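Local coordinates for proline dehydrogenase (Bradyrhizobium japonicum USDA 110, PDB 3HAZ), which probably oxidises proline to glutamate in two steps, pairing an FAD-dependent proline dehydrogenase with an NAD-dependent aldehyde dehydrogenase, at residues A[228-233]-A[304-309]; A[276-281]-A[391-396]; A[338-343]-A[381-386]. One frame throughout, in Å; residues are numbered along the deposited sequence.

Contact 1: residues A[228-233]-A[304-309]; sequences HALPDR and KGWDGF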
loop_
_atom_site.group_PDB
_atom_site.type_symbol
_atom_site.label_atom_id
_atom_site.label_comp_id
_atom_site.label_asym_id
_atom_site.label_seq_id
_atom_site.Cartn_x
_atom_site.Cartn_y
_atom_site.Cartn_z
ATOM N N HIS A 228 -10.645 -50.568 -49.632
ATOM C CA HIS A 228 -9.284 -50.045 -49.567
ATOM C C HIS A 228 -8.496 -50.638 -48.411
ATOM O O HIS A 228 -9.072 -51.185 -47.474
ATOM C CB HIS A 228 -9.298 -48.521 -49.467
ATOM C CG HIS A 228 -10.037 -47.860 -50.586
ATOM N ND1 HIS A 228 -11.151 -47.074 -50.380
ATOM C CD2 HIS A 228 -9.838 -47.889 -51.925
ATOM C CE1 HIS A 228 -11.596 -46.633 -51.543
ATOM N NE2 HIS A 228 -10.818 -47.113 -52.496
ATOM N N ALA A 229 -7.174 -50.523 -48.485
ATOM C CA ALA A 229 -6.298 -51.010 -47.430
ATOM C C ALA A 229 -6.141 -49.955 -46.340
ATOM O O ALA A 229 -6.457 -48.786 -46.554
ATOM C CB ALA A 229 -4.935 -51.371 -48.007
ATOM N N LEU A 230 -5.664 -50.375 -45.171
ATOM C CA LEU A 230 -5.208 -49.436 -44.151
ATOM C C LEU A 230 -4.201 -48.506 -44.809
ATOM O O LEU A 230 -3.397 -48.948 -45.625
ATOM C CB LEU A 230 -4.528 -50.195 -43.015
ATOM C CG LEU A 230 -5.242 -50.446 -41.682
ATOM C CD1 LEU A 230 -6.748 -50.264 -41.755
ATOM C CD2 LEU A 230 -4.886 -51.838 -41.173
ATOM N N PRO A 231 -4.206 -47.223 -44.433
ATOM C CA PRO A 231 -4.942 -46.649 -43.306
ATOM C C PRO A 231 -6.355 -46.242 -43.689
ATOM O O PRO A 231 -7.069 -45.676 -42.861
ATOM C CB PRO A 231 -4.138 -45.387 -42.977
ATOM C CG PRO A 231 -3.117 -45.222 -44.117
ATOM C CD PRO A 231 -3.490 -46.188 -45.187
ATOM N N ASP A 232 -6.758 -46.524 -44.922
ATOM C CA ASP A 232 -8.038 -46.028 -45.417
ATOM C C ASP A 232 -9.191 -46.972 -45.096
ATOM O O ASP A 232 -9.997 -47.303 -45.967
ATOM C CB ASP A 232 -7.969 -45.746 -46.923
ATOM C CG ASP A 232 -9.104 -44.856 -47.404
ATOM O OD1 ASP A 232 -9.727 -44.163 -46.570
ATOM O OD2 ASP A 232 -9.375 -44.849 -48.624
ATOM N N ARG A 233 -9.245 -47.416 -43.844
ATOM C CA ARG A 233 -10.370 -48.191 -43.328
ATOM C C ARG A 233 -10.775 -47.593 -41.982
ATOM O O ARG A 233 -9.999 -46.870 -41.374
ATOM C CB ARG A 233 -9.991 -49.667 -43.173
ATOM C CG ARG A 233 -9.560 -50.331 -44.476
ATOM C CD ARG A 233 -9.111 -51.771 -44.277
ATOM N NE ARG A 233 -10.221 -52.678 -43.986
ATOM C CZ ARG A 233 -11.136 -53.061 -44.875
ATOM N NH1 ARG A 233 -12.103 -53.904 -44.521
ATOM N NH2 ARG A 233 -11.089 -52.601 -46.121
ATOM N N LYS A 304 -0.463 -61.249 -35.552
ATOM C CA LYS A 304 0.485 -61.121 -36.655
ATOM C C LYS A 304 -0.240 -60.829 -37.967
ATOM O O LYS A 304 -1.394 -61.229 -38.158
ATOM C CB LYS A 304 1.297 -62.410 -36.813
ATOM C CG LYS A 304 2.302 -62.675 -35.705
ATOM C CD LYS A 304 2.887 -64.086 -35.845
ATOM C CE LYS A 304 4.049 -64.313 -34.886
ATOM N NZ LYS A 304 5.181 -63.376 -35.153
ATOM N N GLY A 305 0.444 -60.139 -38.874
ATOM C CA GLY A 305 -0.076 -59.900 -40.209
ATOM C C GLY A 305 -1.228 -58.913 -40.247
ATOM O O GLY A 305 -2.097 -58.999 -41.111
ATOM N N TRP A 306 -1.236 -57.974 -39.304
ATOM C CA TRP A 306 -2.287 -56.963 -39.233
ATOM C C TRP A 306 -1.695 -55.666 -38.708
ATOM O O TRP A 306 -0.995 -55.664 -37.692
ATOM C CB TRP A 306 -3.431 -57.453 -38.343
ATOM C CG TRP A 306 -4.422 -56.398 -37.921
ATOM C CD1 TRP A 306 -5.154 -55.580 -38.735
ATOM C CD2 TRP A 306 -4.811 -56.078 -36.577
ATOM N NE1 TRP A 306 -5.966 -54.765 -37.980
ATOM C CE2 TRP A 306 -5.776 -55.052 -36.655
ATOM C CE3 TRP A 306 -4.433 -56.554 -35.320
ATOM C CZ2 TRP A 306 -6.365 -54.494 -35.520
ATOM C CZ3 TRP A 306 -5.024 -56.003 -34.193
ATOM C CH2 TRP A 306 -5.978 -54.983 -34.301
ATOM N N ASP A 307 -1.963 -54.568 -39.412
ATOM C CA ASP A 307 -1.307 -53.291 -39.135
ATOM C C ASP A 307 -2.211 -52.264 -38.431
ATOM O O ASP A 307 -1.867 -51.079 -38.347
ATOM C CB ASP A 307 -0.770 -52.675 -40.439
ATOM C CG ASP A 307 0.230 -53.578 -41.159
ATOM O OD1 ASP A 307 0.804 -54.486 -40.521
ATOM O OD2 ASP A 307 0.447 -53.368 -42.374
ATOM N N GLY A 308 -3.354 -52.707 -37.919
ATOM C CA GLY A 308 -4.333 -51.779 -37.368
ATOM C C GLY A 308 -4.317 -51.563 -35.862
ATOM O O GLY A 308 -4.971 -50.645 -35.357
ATOM N N PHE A 309 -3.582 -52.402 -35.136
ATOM C CA PHE A 309 -3.537 -52.290 -33.681
ATOM C C PHE A 309 -2.775 -51.049 -33.257
ATOM O O PHE A 309 -1.803 -50.658 -33.900
ATOM C CB PHE A 309 -2.906 -53.526 -33.039
ATOM C CG PHE A 309 -2.965 -53.523 -31.534
ATOM C CD1 PHE A 309 -4.048 -54.075 -30.866
ATOM C CD2 PHE A 309 -1.938 -52.966 -30.787
ATOM C CE1 PHE A 309 -4.108 -54.071 -29.484
ATOM C CE2 PHE A 309 -1.997 -52.954 -29.401
ATOM C CZ PHE A 309 -3.081 -53.511 -28.751
#

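Contact 2: residues A[276-281]-A[391-396]; sequences NFTVDA and FPQFAT. With FAD (flavin-adenine dinucleotide), chain C.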
loop_
_atom_site.group_PDB
_atom_site.type_symbol
_atom_site.label_atom_id
_atom_site.label_comp_id
_atom_site.label_asym_id
_atom_site.label_seq_id
_atom_site.Cartn_x
_atom_site.Cartn_y
_atom_site.Cartn_z
ATOM N N ASN A 276 -8.639 -50.410 -37.987
ATOM C CA ASN A 276 -7.808 -49.716 -37.019
ATOM C C ASN A 276 -8.435 -49.941 -35.634
ATOM O O ASN A 276 -9.629 -49.706 -35.440
ATOM C CB ASN A 276 -7.760 -48.225 -37.367
ATOM C CG ASN A 276 -6.879 -47.412 -36.406
ATOM O OD1 ASN A 276 -7.098 -46.216 -36.218
ATOM N ND2 ASN A 276 -5.887 -48.060 -35.801
ATOM N N PHE A 277 -7.634 -50.408 -34.684
ATOM C CA PHE A 277 -8.113 -50.729 -33.343
ATOM C C PHE A 277 -7.273 -49.965 -32.310
ATOM O O PHE A 277 -6.100 -50.274 -32.112
ATOM C CB PHE A 277 -8.011 -52.246 -33.126
ATOM C CG PHE A 277 -8.585 -52.724 -31.823
ATOM C CD1 PHE A 277 -9.939 -53.021 -31.711
ATOM C CD2 PHE A 277 -7.769 -52.900 -30.720
ATOM C CE1 PHE A 277 -10.472 -53.466 -30.512
ATOM C CE2 PHE A 277 -8.292 -53.352 -29.510
ATOM C CZ PHE A 277 -9.644 -53.634 -29.406
ATOM N N THR A 278 -7.871 -48.968 -31.658
ATOM C CA THR A 278 -7.108 -48.067 -30.792
ATOM C C THR A 278 -7.530 -48.162 -29.330
ATOM O O THR A 278 -8.703 -47.985 -29.004
ATOM C CB THR A 278 -7.239 -46.587 -31.246
ATOM O OG1 THR A 278 -7.045 -46.495 -32.660
ATOM C CG2 THR A 278 -6.204 -45.710 -30.539
ATOM N N VAL A 279 -6.565 -48.454 -28.460
ATOM C CA VAL A 279 -6.781 -48.405 -27.014
ATOM C C VAL A 279 -6.589 -46.977 -26.490
ATOM O O VAL A 279 -5.487 -46.419 -26.543
ATOM C CB VAL A 279 -5.834 -49.371 -26.259
ATOM C CG1 VAL A 279 -6.132 -49.358 -24.752
ATOM C CG2 VAL A 279 -5.952 -50.794 -26.826
ATOM N N ASP A 280 -7.669 -46.381 -25.995
ATOM C CA ASP A 280 -7.618 -45.002 -25.507
ATOM C C ASP A 280 -6.680 -44.888 -24.311
ATOM O O ASP A 280 -6.410 -45.878 -23.617
ATOM C CB ASP A 280 -9.014 -44.518 -25.103
ATOM C CG ASP A 280 -9.916 -44.230 -26.302
ATOM O OD1 ASP A 280 -9.414 -44.161 -27.450
ATOM O OD2 ASP A 280 -11.136 -44.060 -26.088
ATOM N N ALA A 281 -6.187 -43.678 -24.073
ATOM C CA ALA A 281 -5.377 -43.401 -22.895
ATOM C C ALA A 281 -6.253 -42.719 -21.853
ATOM O O ALA A 281 -7.026 -41.815 -22.177
ATOM C CB ALA A 281 -4.195 -42.529 -23.259
ATOM N N PHE A 391 2.592 -45.701 -37.728
ATOM C CA PHE A 391 1.738 -44.784 -38.472
ATOM C C PHE A 391 1.103 -43.814 -37.475
ATOM O O PHE A 391 0.172 -44.180 -36.756
ATOM C CB PHE A 391 0.662 -45.564 -39.237
ATOM C CG PHE A 391 -0.269 -44.695 -40.049
ATOM C CD1 PHE A 391 0.019 -44.397 -41.380
ATOM C CD2 PHE A 391 -1.447 -44.202 -39.489
ATOM C CE1 PHE A 391 -0.841 -43.605 -42.135
ATOM C CE2 PHE A 391 -2.317 -43.402 -40.238
ATOM C CZ PHE A 391 -2.013 -43.102 -41.562
ATOM N N PRO A 392 1.624 -42.578 -37.411
ATOM C CA PRO A 392 1.151 -41.597 -36.428
ATOM C C PRO A 392 -0.202 -41.015 -36.809
ATOM O O PRO A 392 -0.485 -40.817 -37.991
ATOM C CB PRO A 392 2.224 -40.495 -36.469
ATOM C CG PRO A 392 3.376 -41.067 -37.254
ATOM C CD PRO A 392 2.761 -42.068 -38.194
ATOM N N GLN A 393 -1.024 -40.755 -35.800
ATOM C CA GLN A 393 -2.335 -40.154 -35.979
ATOM C C GLN A 393 -2.430 -38.986 -35.008
ATOM O O GLN A 393 -2.461 -39.181 -33.795
ATOM C CB GLN A 393 -3.437 -41.167 -35.669
ATOM C CG GLN A 393 -3.262 -42.523 -36.358
ATOM C CD GLN A 393 -4.122 -43.608 -35.727
ATOM O OE1 GLN A 393 -3.890 -44.019 -34.590
ATOM N NE2 GLN A 393 -5.121 -44.070 -36.463
ATOM N N PHE A 394 -2.461 -37.774 -35.537
ATOM C CA PHE A 394 -2.415 -36.593 -34.692
ATOM C C PHE A 394 -3.822 -36.066 -34.487
ATOM O O PHE A 394 -4.389 -35.427 -35.366
ATOM C CB PHE A 394 -1.495 -35.537 -35.308
ATOM C CG PHE A 394 -0.107 -36.050 -35.588
ATOM C CD1 PHE A 394 0.789 -36.266 -34.550
ATOM C CD2 PHE A 394 0.293 -36.346 -36.883
ATOM C CE1 PHE A 394 2.062 -36.757 -34.799
ATOM C CE2 PHE A 394 1.563 -36.833 -37.139
ATOM C CZ PHE A 394 2.451 -37.038 -36.095
ATOM N N ALA A 395 -4.391 -36.381 -33.331
ATOM C CA ALA A 395 -5.724 -35.928 -32.983
ATOM C C ALA A 395 -5.628 -34.568 -32.305
ATOM O O ALA A 395 -5.060 -34.447 -31.221
ATOM C CB ALA A 395 -6.402 -36.944 -32.060
ATOM N N THR A 396 -6.173 -33.547 -32.954
ATOM C CA THR A 396 -6.149 -32.193 -32.421
ATOM C C THR A 396 -7.089 -31.324 -33.234
ATOM O O THR A 396 -7.265 -31.544 -34.433
ATOM C CB THR A 396 -4.728 -31.585 -32.476
ATOM O OG1 THR A 396 -4.781 -30.201 -32.111
ATOM C CG2 THR A 396 -4.152 -31.705 -33.882
HETATM P PA FAD C . -6.022 -27.266 -27.493
HETATM O O1A FAD C . -7.050 -26.049 -27.128
HETATM O O2A FAD C . -4.892 -26.823 -28.309
HETATM O O5B FAD C . -5.437 -27.883 -26.108
HETATM C C5B FAD C . -6.352 -28.262 -25.120
HETATM C C4B FAD C . -5.637 -29.085 -24.041
HETATM O O4B FAD C . -4.241 -28.668 -23.572
HETATM C C3B FAD C . -6.217 -29.952 -23.099
HETATM O O3B FAD C . -7.216 -30.858 -23.534
HETATM C C2B FAD C . -5.053 -30.412 -22.258
HETATM O O2B FAD C . -4.545 -31.707 -22.516
HETATM C C1B FAD C . -4.060 -29.307 -22.327
HETATM N N9A FAD C . -4.111 -28.279 -21.303
HETATM C C8A FAD C . -5.127 -27.364 -21.048
HETATM N N7A FAD C . -4.712 -26.558 -20.022
HETATM C C5A FAD C . -3.417 -26.981 -19.644
HETATM C C6A FAD C . -2.458 -26.495 -18.592
HETATM N N6A FAD C . -2.811 -25.379 -17.723
HETATM N N1A FAD C . -1.283 -27.070 -18.448
HETATM C C2A FAD C . -0.910 -28.143 -19.282
HETATM N N3A FAD C . -1.832 -28.611 -20.290
HETATM C C4A FAD C . -3.056 -28.010 -20.440
HETATM N N1 FAD C . -7.274 -37.620 -24.645
HETATM C C2 FAD C . -6.922 -38.584 -23.731
HETATM O O2 FAD C . -6.465 -38.207 -22.487
HETATM N N3 FAD C . -7.076 -39.973 -24.061
HETATM C C4 FAD C . -7.569 -40.340 -25.282
HETATM O O4 FAD C . -7.656 -41.694 -25.628
HETATM C C4X FAD C . -7.933 -39.334 -26.242
HETATM N N5 FAD C . -8.466 -39.720 -27.585
HETATM C C5X FAD C . -8.826 -38.714 -28.515
HETATM C C6 FAD C . -9.357 -39.096 -29.832
HETATM C C7 FAD C . -9.710 -38.090 -30.760
HETATM C C7M FAD C . -10.280 -38.497 -32.110
HETATM C C8 FAD C . -9.542 -36.659 -30.415
HETATM C C8M FAD C . -9.923 -35.543 -31.402
HETATM C C9 FAD C . -9.034 -36.298 -29.155
HETATM C C9A FAD C . -8.671 -37.340 -28.177
HETATM N N10 FAD C . -8.142 -36.972 -26.862
HETATM C C10 FAD C . -7.779 -38.005 -25.919
HETATM C "C1'" FAD C . -7.793 -35.558 -26.511
HETATM C "C2'" FAD C . -8.898 -34.734 -25.803
HETATM O "O2'" FAD C . -10.159 -35.380 -25.948
HETATM C "C3'" FAD C . -8.890 -33.301 -26.361
HETATM O "O3'" FAD C . -9.525 -33.271 -27.635
HETATM C "C4'" FAD C . -7.442 -32.707 -26.501
HETATM O "O4'" FAD C . -6.588 -32.854 -25.421
HETATM C "C5'" FAD C . -7.462 -31.247 -27.027
HETATM O "O5'" FAD C . -6.254 -30.878 -27.675
HETATM P P FAD C . -6.350 -29.760 -28.897
HETATM O O1P FAD C . -4.848 -29.578 -29.600
HETATM O O2P FAD C . -7.369 -30.176 -29.867
HETATM O O3P FAD C . -6.936 -28.390 -28.228
HETATM O O HOH W 1 -4.512 -46.598 -33.352
HETATM O O HOH W 2 -6.359 -44.063 -33.443
#

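Contact 3: residues A[338-343]-A[381-386]; sequences LMVRLV and SKLLAL. With FAD (flavin-adenine dinucleotide), chain C.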
loop_
_atom_site.group_PDB
_atom_site.type_symbol
_atom_site.label_atom_id
_atom_site.label_comp_id
_atom_site.label_asym_id
_atom_site.label_seq_id
_atom_site.Cartn_x
_atom_site.Cartn_y
_atom_site.Cartn_z
ATOM N N LEU A 338 2.257 -50.505 -36.124
ATOM C CA LEU A 338 1.238 -49.976 -35.230
ATOM C C LEU A 338 0.746 -48.623 -35.708
ATOM O O LEU A 338 1.490 -47.854 -36.317
ATOM C CB LEU A 338 1.785 -49.837 -33.804
ATOM C CG LEU A 338 2.373 -51.089 -33.147
ATOM C CD1 LEU A 338 3.003 -50.742 -31.801
ATOM C CD2 LEU A 338 1.312 -52.167 -32.991
ATOM N N MET A 339 -0.521 -48.346 -35.438
ATOM C CA MET A 339 -1.075 -47.021 -35.644
ATOM C C MET A 339 -1.199 -46.368 -34.270
ATOM O O MET A 339 -1.846 -46.904 -33.366
ATOM C CB MET A 339 -2.414 -47.113 -36.382
ATOM C CG MET A 339 -2.285 -47.725 -37.789
ATOM S SD MET A 339 -3.840 -48.162 -38.608
ATOM C CE MET A 339 -4.391 -46.550 -39.197
ATOM N N VAL A 340 -0.539 -45.228 -34.110
ATOM C CA VAL A 340 -0.382 -44.612 -32.802
ATOM C C VAL A 340 -0.969 -43.208 -32.781
ATOM O O VAL A 340 -0.536 -42.335 -33.528
ATOM C CB VAL A 340 1.099 -44.545 -32.420
ATOM C CG1 VAL A 340 1.265 -43.921 -31.049
ATOM C CG2 VAL A 340 1.710 -45.940 -32.474
ATOM N N ARG A 341 -1.963 -43.004 -31.925
ATOM C CA ARG A 341 -2.631 -41.716 -31.817
ATOM C C ARG A 341 -1.972 -40.816 -30.785
ATOM O O ARG A 341 -1.847 -41.183 -29.616
ATOM C CB ARG A 341 -4.103 -41.896 -31.440
ATOM C CG ARG A 341 -4.857 -40.572 -31.384
ATOM C CD ARG A 341 -6.130 -40.688 -30.565
ATOM N NE ARG A 341 -7.069 -41.632 -31.154
ATOM C CZ ARG A 341 -7.865 -42.414 -30.437
ATOM N NH1 ARG A 341 -7.824 -42.366 -29.110
ATOM N NH2 ARG A 341 -8.689 -43.246 -31.044
ATOM N N LEU A 342 -1.557 -39.633 -31.221
ATOM C CA LEU A 342 -1.006 -38.645 -30.305
ATOM C C LEU A 342 -2.074 -37.609 -29.980
ATOM O O LEU A 342 -2.656 -37.001 -30.879
ATOM C CB LEU A 342 0.222 -37.963 -30.907
ATOM C CG LEU A 342 1.001 -37.050 -29.964
ATOM C CD1 LEU A 342 1.707 -37.873 -28.870
ATOM C CD2 LEU A 342 1.998 -36.192 -30.746
ATOM N N VAL A 343 -2.333 -37.421 -28.691
ATOM C CA VAL A 343 -3.307 -36.446 -28.230
ATOM C C VAL A 343 -2.629 -35.606 -27.161
ATOM O O VAL A 343 -1.563 -35.967 -26.656
ATOM C CB VAL A 343 -4.519 -37.128 -27.566
ATOM C CG1 VAL A 343 -5.118 -38.201 -28.479
ATOM C CG2 VAL A 343 -4.104 -37.731 -26.218
ATOM N N SER A 381 7.200 -34.872 -33.760
ATOM C CA SER A 381 8.449 -34.988 -34.498
ATOM C C SER A 381 9.030 -36.386 -34.297
ATOM O O SER A 381 9.471 -37.036 -35.242
ATOM C CB SER A 381 9.435 -33.925 -34.013
ATOM O OG SER A 381 10.684 -34.047 -34.666
ATOM N N LYS A 382 9.012 -36.841 -33.052
ATOM C CA LYS A 382 9.504 -38.164 -32.695
ATOM C C LYS A 382 8.752 -39.252 -33.461
ATOM O O LYS A 382 9.362 -40.140 -34.052
ATOM C CB LYS A 382 9.329 -38.369 -31.194
ATOM C CG LYS A 382 10.201 -39.430 -30.559
ATOM C CD LYS A 382 10.079 -39.325 -29.040
ATOM C CE LYS A 382 10.667 -40.536 -28.341
ATOM N NZ LYS A 382 12.134 -40.628 -28.547
ATOM N N LEU A 383 7.424 -39.182 -33.449
ATOM C CA LEU A 383 6.617 -40.197 -34.116
ATOM C C LEU A 383 6.828 -40.207 -35.630
ATOM O O LEU A 383 6.865 -41.270 -36.247
ATOM C CB LEU A 383 5.134 -40.020 -33.786
ATOM C CG LEU A 383 4.711 -40.519 -32.405
ATOM C CD1 LEU A 383 3.354 -39.930 -32.021
ATOM C CD2 LEU A 383 4.685 -42.052 -32.367
ATOM N N LEU A 384 6.966 -39.027 -36.225
ATOM C CA LEU A 384 7.143 -38.938 -37.669
ATOM C C LEU A 384 8.407 -39.673 -38.111
ATOM O O LEU A 384 8.441 -40.280 -39.181
ATOM C CB LEU A 384 7.182 -37.481 -38.129
ATOM C CG LEU A 384 5.835 -36.757 -38.123
ATOM C CD1 LEU A 384 6.020 -35.260 -38.308
ATOM C CD2 LEU A 384 4.890 -37.328 -39.187
ATOM N N ALA A 385 9.439 -39.622 -37.277
ATOM C CA ALA A 385 10.712 -40.257 -37.604
ATOM C C ALA A 385 10.666 -41.766 -37.361
ATOM O O ALA A 385 11.624 -42.473 -37.667
ATOM C CB ALA A 385 11.848 -39.617 -36.807
ATOM N N LEU A 386 9.550 -42.248 -36.815
ATOM C CA LEU A 386 9.361 -43.678 -36.570
ATOM C C LEU A 386 8.559 -44.355 -37.693
ATOM O O LEU A 386 8.340 -45.568 -37.672
ATOM C CB LEU A 386 8.714 -43.921 -35.195
ATOM C CG LEU A 386 9.563 -43.532 -33.973
ATOM C CD1 LEU A 386 8.803 -43.738 -32.659
ATOM C CD2 LEU A 386 10.883 -44.296 -33.958
HETATM P PA FAD C . -6.022 -27.266 -27.493
HETATM O O1A FAD C . -7.050 -26.049 -27.128
HETATM O O2A FAD C . -4.892 -26.823 -28.309
HETATM O O5B FAD C . -5.437 -27.883 -26.108
HETATM C C5B FAD C . -6.352 -28.262 -25.120
HETATM C C4B FAD C . -5.637 -29.085 -24.041
HETATM O O4B FAD C . -4.241 -28.668 -23.572
HETATM C C3B FAD C . -6.217 -29.952 -23.099
HETATM O O3B FAD C . -7.216 -30.858 -23.534
HETATM C C2B FAD C . -5.053 -30.412 -22.258
HETATM O O2B FAD C . -4.545 -31.707 -22.516
HETATM C C1B FAD C . -4.060 -29.307 -22.327
HETATM N N9A FAD C . -4.111 -28.279 -21.303
HETATM C C8A FAD C . -5.127 -27.364 -21.048
HETATM N N7A FAD C . -4.712 -26.558 -20.022
HETATM C C5A FAD C . -3.417 -26.981 -19.644
HETATM C C6A FAD C . -2.458 -26.495 -18.592
HETATM N N6A FAD C . -2.811 -25.379 -17.723
HETATM N N1A FAD C . -1.283 -27.070 -18.448
HETATM C C2A FAD C . -0.910 -28.143 -19.282
HETATM N N3A FAD C . -1.832 -28.611 -20.290
HETATM C C4A FAD C . -3.056 -28.010 -20.440
HETATM N N1 FAD C . -7.274 -37.620 -24.645
HETATM C C2 FAD C . -6.922 -38.584 -23.731
HETATM O O2 FAD C . -6.465 -38.207 -22.487
HETATM N N3 FAD C . -7.076 -39.973 -24.061
HETATM C C4 FAD C . -7.569 -40.340 -25.282
HETATM O O4 FAD C . -7.656 -41.694 -25.628
HETATM C C4X FAD C . -7.933 -39.334 -26.242
HETATM N N5 FAD C . -8.466 -39.720 -27.585
HETATM C C5X FAD C . -8.826 -38.714 -28.515
HETATM C C6 FAD C . -9.357 -39.096 -29.832
HETATM C C7 FAD C . -9.710 -38.090 -30.760
HETATM C C7M FAD C . -10.280 -38.497 -32.110
HETATM C C8 FAD C . -9.542 -36.659 -30.415
HETATM C C8M FAD C . -9.923 -35.543 -31.402
HETATM C C9 FAD C . -9.034 -36.298 -29.155
HETATM C C9A FAD C . -8.671 -37.340 -28.177
HETATM N N10 FAD C . -8.142 -36.972 -26.862
HETATM C C10 FAD C . -7.779 -38.005 -25.919
HETATM C "C1'" FAD C . -7.793 -35.558 -26.511
HETATM C "C2'" FAD C . -8.898 -34.734 -25.803
HETATM O "O2'" FAD C . -10.159 -35.380 -25.948
HETATM C "C3'" FAD C . -8.890 -33.301 -26.361
HETATM O "O3'" FAD C . -9.525 -33.271 -27.635
HETATM C "C4'" FAD C . -7.442 -32.707 -26.501
HETATM O "O4'" FAD C . -6.588 -32.854 -25.421
HETATM C "C5'" FAD C . -7.462 -31.247 -27.027
HETATM O "O5'" FAD C . -6.254 -30.878 -27.675
HETATM P P FAD C . -6.350 -29.760 -28.897
HETATM O O1P FAD C . -4.848 -29.578 -29.600
HETATM O O2P FAD C . -7.369 -30.176 -29.867
HETATM O O3P FAD C . -6.936 -28.390 -28.228
#

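Contact 1: residues A[228-233]-A[304-309]
Leu230 reaches across to the loop 304-309 with a single branch: Leu230 CD2 lies 3.7 Å from Gly308 N and 3.9 Å from Asp307 C. The same methyl approaches the indole of Trp306 obliquely, 4.5 Å from CD1, and passes 4.3 Å from the CB of Asp307. The leucine torsions are unusual, chi1 -103° and chi2 17°, off the staggered positions, and they carry CD2 towards this backbone corner. The indole folds back over its own loop, with Gly308 N and Phe309 N beneath one face towards the rim, while its NE1 donates to the carbonyl of Leu275. Gly308 offers no side chain here, and the methyl can therefore settle against bare backbone. On the opposite loop Leu230 precedes a cis peptide bond to Pro231, and the turn is tied by Asp232 N to Ala229 O at 2.8 Å. Arg233 braces it further: NH2 meets the O of His228 at 2.8 Å, close to the guanidinium plane and in the carbonyl plane, with an N-H...O angle of 158°. Both loops run from a helix into a parallel strand, 235-238 and 309-314, at the N-terminal end of the proline dehydrogenase beta/alpha barrel.

Contact 2: residues A[276-281]-A[391-396]
The amides of Asn276 and Gln393 meet with their planes 60° apart, Gln393 NE2 donating to Asn276 OD1 over 2.9 Å. The acceptor lies in the plane of the glutamine amide, whereas the donor sits above the asparagine carbonyl plane, 40° out of it. This bond spans the interior of the TIM-type beta/alpha barrel, between strands 276-279 and 390-395, which are not neighbours in the sheet. The two side chains come from opposite directions. With CG anti to the backbone N (chi1 -179°), Asn276 points its amide inwards, where ND2 also binds the carbonyl of Gly308. Gln393 NE2 has a second partner in Glu416, which would help fix the rotation of the glutamine amide. Two waters fill in beside this bond: water 1 links Asn276 ND2, Thr278 OG1 and Gln393 OE1, while water 2 donates to Thr278 OG1 and Gln393 OE1. Further along the strands the flavin takes over. Ala281 N donates to FAD O4, and Ala281 O accepts from FAD N3 at 2.6 Å, a pair that reads the pyrimidine edge. At the other segment, Ala395 CB packs 3.6 Å from FAD C8, and Thr396 OG1 donates to FAD O1P at 2.6 Å.

Contact 3: residues A[338-343]-A[381-386]
Leu383 projects from helix 369-384 onto strand 338-343 and meets two residues that face the same way, Val340 and Leu342. From its CB the chain leaves with CG anti to the carbonyl carbon (chi1 -77°), then forks so that each methyl serves a different neighbour. Leu383 CD1 lies 3.9 Å from Leu342 CB and 4.1 Å from Leu342 CD1, with CD2 of Leu342 slightly farther off. Leu383 CD2 turns to Val340, 4.1 Å from Val340 CG1. In both pairs the side chains cross obliquely, and all three residues are buried, so this is purely apolar packing.

The intervening residue, Arg341, starts away from the helix, and its guanidinium ends beside the flavin. Its chain bends at chi3 (-63°), which lays one guanidinium face over FAD C6, offset towards the rim, while Arg341 NH1 comes within 3.1 Å of FAD N5 and FAD O4 lies at the guanidinium edge. Asp280 holds NH1 in a salt bridge, and Gln418 accepts from NE. Val343 sets CG2 3.5 Å from FAD N1. One strand thus carries the helix on its outer side and the cofactor on its inner side. Strand 338-343 runs parallel between strands 309-314 and 390-395 in the barrel, and helix 369-384 packs outside it, just before strand 390-395 in the chain.

How the contacts relate
All three contacts belong to the proline dehydrogenase barrel, in different layers. Contact 1 is partly buried and joins loops at the N-terminal end of the strands; contact 2 lies buried inside the barrel, and contact 3 is buried between barrel wall and outer helix. Their chemistry follows: a methyl on backbone, amides and waters, then aliphatic packing. Strand 390-395 of contact 2 lies next to strand 338-343 of contact 3, with Gln393 O probably accepting from Leu342 N, and both contacts reach FAD. The loop 304-309 and the start of strand 309-314 lie against both others: Gly308 O accepts from Phe277 N, and Phe309 O from Met339 N.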